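Neurotoxin (Clostridium botulinum, PDB 1ZB7) cleaves the SNARE proteins synaptobrevin-1, -2 and -3 as a zinc endopeptidase, the light chain of botulinum neurotoxin type G acting in the host cytosol. Local coordinates at residues A[397-400]-A[401-404]; A[410-413]-A[414-417]; A[314-317]-A[318-322]. All coordinates share one frame; numbering follows the deposited sequence.

Contact 1: A[397-400]-A[401-404]; sequences FNIA and SKNL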
loop_
_atom_site.group_PDB
_atom_site.type_symbol
_atom_site.label_atom_id
_atom_site.label_comp_id
_atom_site.label_asym_id
_atom_site.label_seq_id
_atom_site.Cartn_x
_atom_site.Cartn_y
_atom_site.Cartn_z
ATOM N N PHE A 397 -20.320 1.024 20.726
ATOM C CA PHE A 397 -21.372 1.838 20.086
ATOM C C PHE A 397 -22.479 0.964 19.528
ATOM O O PHE A 397 -23.583 1.450 19.266
ATOM C CB PHE A 397 -20.822 2.669 18.880
ATOM C CG PHE A 397 -19.832 3.765 19.248
ATOM C CD1 PHE A 397 -20.247 4.908 19.898
ATOM C CD2 PHE A 397 -18.475 3.645 18.902
ATOM C CE1 PHE A 397 -19.321 5.920 20.215
ATOM C CE2 PHE A 397 -17.561 4.661 19.216
ATOM C CZ PHE A 397 -18.008 5.794 19.867
ATOM N N ASN A 398 -22.182 -0.309 19.351
ATOM C CA ASN A 398 -23.017 -1.209 18.556
ATOM C C ASN A 398 -24.066 -1.940 19.463
ATOM O O ASN A 398 -24.084 -3.156 19.577
ATOM C CB ASN A 398 -22.159 -2.226 17.771
ATOM C CG ASN A 398 -21.222 -1.558 16.725
ATOM O OD1 ASN A 398 -21.591 -0.588 16.162
ATOM N ND2 ASN A 398 -20.042 -2.150 16.449
ATOM N N ILE A 399 -24.892 -1.142 20.107
ATOM C CA ILE A 399 -25.811 -1.597 21.196
ATOM C C ILE A 399 -27.088 -2.250 20.616
ATOM O O ILE A 399 -27.854 -1.623 19.863
ATOM C CB ILE A 399 -26.181 -0.407 22.054
ATOM C CG1 ILE A 399 -24.868 0.186 22.677
ATOM C CG2 ILE A 399 -27.160 -0.800 23.158
ATOM C CD1 ILE A 399 -25.044 1.624 23.123
ATOM N N ALA A 400 -27.220 -3.554 20.855
ATOM C CA ALA A 400 -28.364 -4.322 20.246
ATOM C C ALA A 400 -29.734 -3.739 20.617
ATOM O O ALA A 400 -30.660 -3.682 19.749
ATOM C CB ALA A 400 -28.276 -5.799 20.601
ATOM N N SER A 401 -29.863 -3.213 21.838
ATOM C CA SER A 401 -31.203 -2.703 22.276
ATOM C C SER A 401 -31.592 -1.442 21.500
ATOM O O SER A 401 -32.805 -1.045 21.466
ATOM C CB SER A 401 -31.303 -2.440 23.797
ATOM O OG SER A 401 -30.333 -1.496 24.233
ATOM N N LYS A 402 -30.611 -0.789 20.859
ATOM C CA LYS A 402 -30.998 0.374 20.026
ATOM C C LYS A 402 -30.987 0.055 18.551
ATOM O O LYS A 402 -31.077 0.958 17.722
ATOM C CB LYS A 402 -30.130 1.583 20.328
ATOM C CG LYS A 402 -29.892 1.863 21.805
ATOM C CD LYS A 402 -28.926 3.044 21.933
ATOM C CE LYS A 402 -29.445 4.318 21.232
ATOM N NZ LYS A 402 -28.853 5.614 21.764
ATOM N N ASN A 403 -30.937 -1.234 18.236
ATOM C CA ASN A 403 -30.736 -1.698 16.864
ATOM C C ASN A 403 -29.492 -1.090 16.205
ATOM O O ASN A 403 -29.513 -0.705 15.027
ATOM C CB ASN A 403 -32.015 -1.466 15.979
ATOM C CG ASN A 403 -32.098 -2.458 14.783
ATOM O OD1 ASN A 403 -31.579 -3.613 14.839
ATOM N ND2 ASN A 403 -32.758 -2.015 13.694
ATOM N N LEU A 404 -28.418 -0.990 16.977
ATOM C CA LEU A 404 -27.126 -0.492 16.437
ATOM C C LEU A 404 -26.111 -1.594 16.288
ATOM O O LEU A 404 -24.933 -1.331 15.913
ATOM C CB LEU A 404 -26.615 0.684 17.269
ATOM C CG LEU A 404 -27.519 1.938 17.249
ATOM C CD1 LEU A 404 -27.005 3.027 18.124
ATOM C CD2 LEU A 404 -27.672 2.529 15.848
#
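S401 turns its hydroxyl back over I399: OG lies 3.4 Å from I399 CG2. The torsion that puts it there holds OG between the backbone N and the carbonyl carbon (chi1 59°). Next in line, K402 sends its N to I399 O, closing the first tight turn at 3.0 Å. Its CG rests against the same I399 CG2 methyl, while the chain beyond bends at its third torsion and leads away, and NZ is hydrogen-bonded to T389 O. N403 N then bonds to A400 O (2.9 Å), and here the backbone changes hand: N403 takes up a left-handed conformation. L404 N reaches back to I399 O, also at 3.0 Å. This pair of nested bonds, 404 to 399 around 403 to 400, closed by a left-handed residue, is the bonding pattern of a Schellman motif on a short 3-10 turn. I399 O is therefore gripped twice, by K402 N and L404 N from opposite faces of its carbonyl plane. L404 comes down on what precedes the turn. Its CB sits 3.7 Å from F397 O, and its own carbonyl O receives a CA-H...O contact from N398 CA at 3.3 Å. N398 is the centre of an inverse gamma turn; its side-chain ND2 bonds to G365 O and Q411 OE1, and the F397 ring meets Y391 and F221 edge-to-face.

Contact 2: A[410-413]-A[414-417]; sequences GQNK and AVNK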
loop_
_atom_site.group_PDB
_atom_site.type_symbol
_atom_site.label_atom_id
_atom_site.label_comp_id
_atom_site.label_asym_id
_atom_site.label_seq_id
_atom_site.Cartn_x
_atom_site.Cartn_y
_atom_site.Cartn_z
ATOM N N GLY A 410 -23.981 1.263 14.741
ATOM C CA GLY A 410 -23.554 2.193 15.792
ATOM C C GLY A 410 -22.234 2.919 15.461
ATOM O O GLY A 410 -21.949 3.922 16.033
ATOM N N GLN A 411 -21.450 2.380 14.532
ATOM C CA GLN A 411 -20.219 3.031 14.027
ATOM C C GLN A 411 -20.445 3.756 12.686
ATOM O O GLN A 411 -19.555 4.387 12.140
ATOM C CB GLN A 411 -19.116 1.987 13.849
ATOM C CG GLN A 411 -18.515 1.403 15.179
ATOM C CD GLN A 411 -17.465 0.355 14.867
ATOM O OE1 GLN A 411 -17.765 -0.809 14.852
ATOM N NE2 GLN A 411 -16.282 0.780 14.490
ATOM N N ASN A 412 -21.664 3.700 12.191
ATOM C CA ASN A 412 -22.014 4.231 10.870
ATOM C C ASN A 412 -22.231 5.728 10.989
ATOM O O ASN A 412 -23.128 6.154 11.670
ATOM C CB ASN A 412 -23.264 3.506 10.354
ATOM C CG ASN A 412 -23.574 3.799 8.874
ATOM O OD1 ASN A 412 -23.434 4.919 8.409
ATOM N ND2 ASN A 412 -23.988 2.764 8.140
ATOM N N LYS A 413 -21.401 6.547 10.331
ATOM C CA LYS A 413 -21.557 8.012 10.538
ATOM C C LYS A 413 -22.985 8.506 10.154
ATOM O O LYS A 413 -23.448 9.503 10.736
ATOM C CB LYS A 413 -20.593 8.813 9.704
ATOM C CG LYS A 413 -19.201 9.107 10.225
ATOM C CD LYS A 413 -19.077 10.638 10.041
ATOM C CE LYS A 413 -17.825 11.030 9.540
ATOM N NZ LYS A 413 -17.975 12.501 9.287
ATOM N N ALA A 414 -23.609 7.887 9.131
ATOM C CA ALA A 414 -24.940 8.375 8.661
ATOM C C ALA A 414 -26.095 7.990 9.582
ATOM O O ALA A 414 -27.078 8.681 9.583
ATOM C CB ALA A 414 -25.252 7.928 7.251
ATOM N N VAL A 415 -25.957 6.924 10.368
ATOM C CA VAL A 415 -26.963 6.400 11.236
ATOM C C VAL A 415 -26.812 6.849 12.688
ATOM O O VAL A 415 -27.785 7.102 13.317
ATOM C CB VAL A 415 -26.901 4.879 11.233
ATOM C CG1 VAL A 415 -27.816 4.253 12.326
ATOM C CG2 VAL A 415 -27.284 4.346 9.936
ATOM N N ASN A 416 -25.609 6.845 13.256
ATOM C CA ASN A 416 -25.448 7.095 14.687
ATOM C C ASN A 416 -24.863 8.507 14.931
ATOM O O ASN A 416 -23.833 8.696 15.583
ATOM C CB ASN A 416 -24.578 5.975 15.342
ATOM C CG ASN A 416 -24.715 5.978 16.854
ATOM O OD1 ASN A 416 -25.622 6.636 17.357
ATOM N ND2 ASN A 416 -23.787 5.317 17.593
ATOM N N LYS A 417 -25.509 9.480 14.327
ATOM C CA LYS A 417 -25.094 10.880 14.402
ATOM C C LYS A 417 -25.000 11.470 15.810
ATOM O O LYS A 417 -24.195 12.357 16.084
ATOM C CB LYS A 417 -26.055 11.728 13.546
ATOM C CG LYS A 417 -25.913 11.475 12.051
ATOM C CD LYS A 417 -26.469 12.664 11.224
ATOM C CE LYS A 417 -26.034 12.641 9.736
ATOM N NZ LYS A 417 -24.538 12.308 9.642
#
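In both N412 (chi1 -170°) and N416 (chi1 -164°) the amide carbon is swung away from the residue's own N, and the two asparagines reach along the chain in opposite senses, N412 forward to A414 and N416 back to G410. The first makes an Asx turn: N412 OD1 accepts from A414 N at 3.1 Å, the donor a little tilted from the amide carbonyl plane. Superimposed on it is a backbone turn in which N412 O takes two N-H groups. N416 N approaches almost in line with the carbonyl at 3.0 Å, whereas V415 N comes from above its plane, longer and more bent. V415 lies across the N412 side chain at about a right angle, CG2 3.9 Å from N412 CG. Further back along the chain, N416 ND2 donates to G410 O, 2.8 Å away and nearly straight. That bond lies in the plane of both groups and uses a lone pair of G410 O, which helps to set the rotation of the amide. K413 and A414 press on strand 215-221, and K413 NZ forms a salt bridge with E422. K413 O, which also bonds to Y420 OH, is met from above its plane by K417 NZ at 3.2 Å, the lysine chain bending at its last torsion to get there.

Contact 3: A[314-317]-A[318-322]; sequences IDIS and LYKQI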
loop_
_atom_site.group_PDB
_atom_site.type_symbol
_atom_site.label_atom_id
_atom_site.label_comp_id
_atom_site.label_asym_id
_atom_site.label_seq_id
_atom_site.Cartn_x
_atom_site.Cartn_y
_atom_site.Cartn_z
ATOM N N ILE A 314 18.110 -5.765 44.204
ATOM C CA ILE A 314 17.672 -6.633 43.107
ATOM C C ILE A 314 17.960 -8.080 43.494
ATOM O O ILE A 314 19.069 -8.460 43.687
ATOM C CB ILE A 314 18.336 -6.292 41.726
ATOM C CG1 ILE A 314 17.974 -4.866 41.286
ATOM C CG2 ILE A 314 17.915 -7.289 40.602
ATOM C CD1 ILE A 314 16.564 -4.681 40.891
ATOM N N ASP A 315 16.942 -8.887 43.585
ATOM C CA ASP A 315 17.106 -10.279 43.912
ATOM C C ASP A 315 17.196 -11.032 42.604
ATOM O O ASP A 315 16.206 -11.160 41.914
ATOM C CB ASP A 315 15.901 -10.770 44.685
ATOM C CG ASP A 315 16.050 -12.237 45.105
ATOM O OD1 ASP A 315 16.472 -12.465 46.283
ATOM O OD2 ASP A 315 15.829 -13.128 44.267
ATOM N N ILE A 316 18.398 -11.493 42.276
ATOM C CA ILE A 316 18.723 -12.103 40.983
ATOM C C ILE A 316 17.854 -13.292 40.565
ATOM O O ILE A 316 17.394 -13.355 39.401
ATOM C CB ILE A 316 20.186 -12.641 40.994
ATOM C CG1 ILE A 316 21.182 -11.513 41.285
ATOM C CG2 ILE A 316 20.554 -13.208 39.680
ATOM C CD1 ILE A 316 20.907 -10.268 40.602
ATOM N N SER A 317 17.708 -14.265 41.454
ATOM C CA SER A 317 16.925 -15.492 41.162
ATOM C C SER A 317 15.467 -15.181 40.958
ATOM O O SER A 317 14.805 -15.765 40.177
ATOM C CB SER A 317 17.007 -16.468 42.346
ATOM O OG SER A 317 18.340 -17.006 42.344
ATOM N N LEU A 318 14.935 -14.248 41.694
ATOM C CA LEU A 318 13.586 -13.857 41.456
ATOM C C LEU A 318 13.393 -13.330 39.969
ATOM O O LEU A 318 12.504 -13.725 39.264
ATOM C CB LEU A 318 13.282 -12.736 42.435
ATOM C CG LEU A 318 11.977 -12.077 42.281
ATOM C CD1 LEU A 318 10.816 -13.152 42.187
ATOM C CD2 LEU A 318 11.813 -11.225 43.462
ATOM N N TYR A 319 14.280 -12.452 39.520
ATOM C CA TYR A 319 14.177 -11.909 38.215
ATOM C C TYR A 319 14.525 -12.901 37.123
ATOM O O TYR A 319 13.971 -12.821 36.090
ATOM C CB TYR A 319 15.074 -10.671 38.118
ATOM C CG TYR A 319 14.350 -9.487 38.657
ATOM C CD1 TYR A 319 14.544 -9.106 39.997
ATOM C CD2 TYR A 319 13.463 -8.780 37.865
ATOM C CE1 TYR A 319 13.847 -8.015 40.498
ATOM C CE2 TYR A 319 12.819 -7.666 38.369
ATOM C CZ TYR A 319 12.989 -7.338 39.685
ATOM O OH TYR A 319 12.332 -6.352 40.249
ATOM N N LYS A 320 15.477 -13.794 37.342
ATOM C CA LYS A 320 15.662 -14.950 36.469
ATOM C C LYS A 320 14.385 -15.760 36.252
ATOM O O LYS A 320 14.081 -16.178 35.131
ATOM C CB LYS A 320 16.794 -15.842 36.966
ATOM C CG LYS A 320 18.167 -15.235 36.782
ATOM C CD LYS A 320 19.274 -16.186 37.194
ATOM C CE LYS A 320 20.695 -15.650 36.799
ATOM N NZ LYS A 320 21.900 -16.691 36.645
ATOM N N GLN A 321 13.653 -16.003 37.328
ATOM C CA GLN A 321 12.360 -16.695 37.227
ATOM C C GLN A 321 11.216 -15.950 36.427
ATOM O O GLN A 321 10.451 -16.518 35.662
ATOM C CB GLN A 321 11.898 -17.055 38.614
ATOM C CG GLN A 321 10.579 -17.818 38.613
ATOM C CD GLN A 321 10.652 -19.283 38.117
ATOM O OE1 GLN A 321 11.375 -20.130 38.699
ATOM N NE2 GLN A 321 9.841 -19.600 37.085
ATOM N N ILE A 322 11.105 -14.686 36.686
ATOM C CA ILE A 322 10.292 -13.804 35.933
ATOM C C ILE A 322 10.595 -13.882 34.399
ATOM O O ILE A 322 9.678 -14.048 33.568
ATOM C CB ILE A 322 10.480 -12.372 36.477
ATOM C CG1 ILE A 322 9.807 -12.246 37.844
ATOM C CG2 ILE A 322 9.881 -11.353 35.561
ATOM C CD1 ILE A 322 9.987 -10.820 38.468
#
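K320 N to I316 O (2.8 Å) and Q321 N to S317 O (3.1 Å) are the first regular bonds of helix 316-327, while the Y319 N bond to D315 O is weak. Ahead of them D315 holds the N-cap. The carboxylate swings forward, CG opposite the backbone N (chi1 -178°), and OD2 takes L318 N at 2.9 Å, the N-H arriving nearly end-on to the C-O bond. OD2 also lies close to L318 CB, and the two side chains cross at about a right angle. A negative group here probably interacts favourably with the positive end of the helix dipole. One residue earlier, I314 CG2 packs on the Y319 ring at CD1, 3.9 Å away and oblique to it; this contact between the residue before the N-cap (N') and the fourth residue after the N-cap (N4) is a hydrophobic staple. The same ring presents its edge to D315 O, which sits near the ring plane 3.3 Å from CD1. L119 and F129 pack against Y319 as well. On another side of the helix, I316 and K320 run side by side, I316 CG2 3.8 Å from K320 CE. The lysine stays extended beyond CG and carries NZ on to the carbonyl oxygens of L303 and V306.

In the fold
Contact 3 comes first along the chain, at the start of helix 316-327; contacts 1 and 2 follow in turn within the long loop between strands 377-381 and 421-422, neighbours in the four-stranded antiparallel sheet. The centres of contacts 1 and 2 are 11 Å apart and the two touch: L404 O probably accepts from G410 N, and F397 CB packs on G410 O. The two parts of the loop thus pack on each other, and residues 410-413 also bond by their backbone to strand 215-221, an outer strand of that sheet. Contact 3 lies on the opposite side of the chain's centre, about 49 Å from contact 1 and 51 Å from contact 2, centre to centre. Within the zinc protease light chain, contacts 1 and 2 fasten an inter-strand loop; contact 3 starts a distant helix.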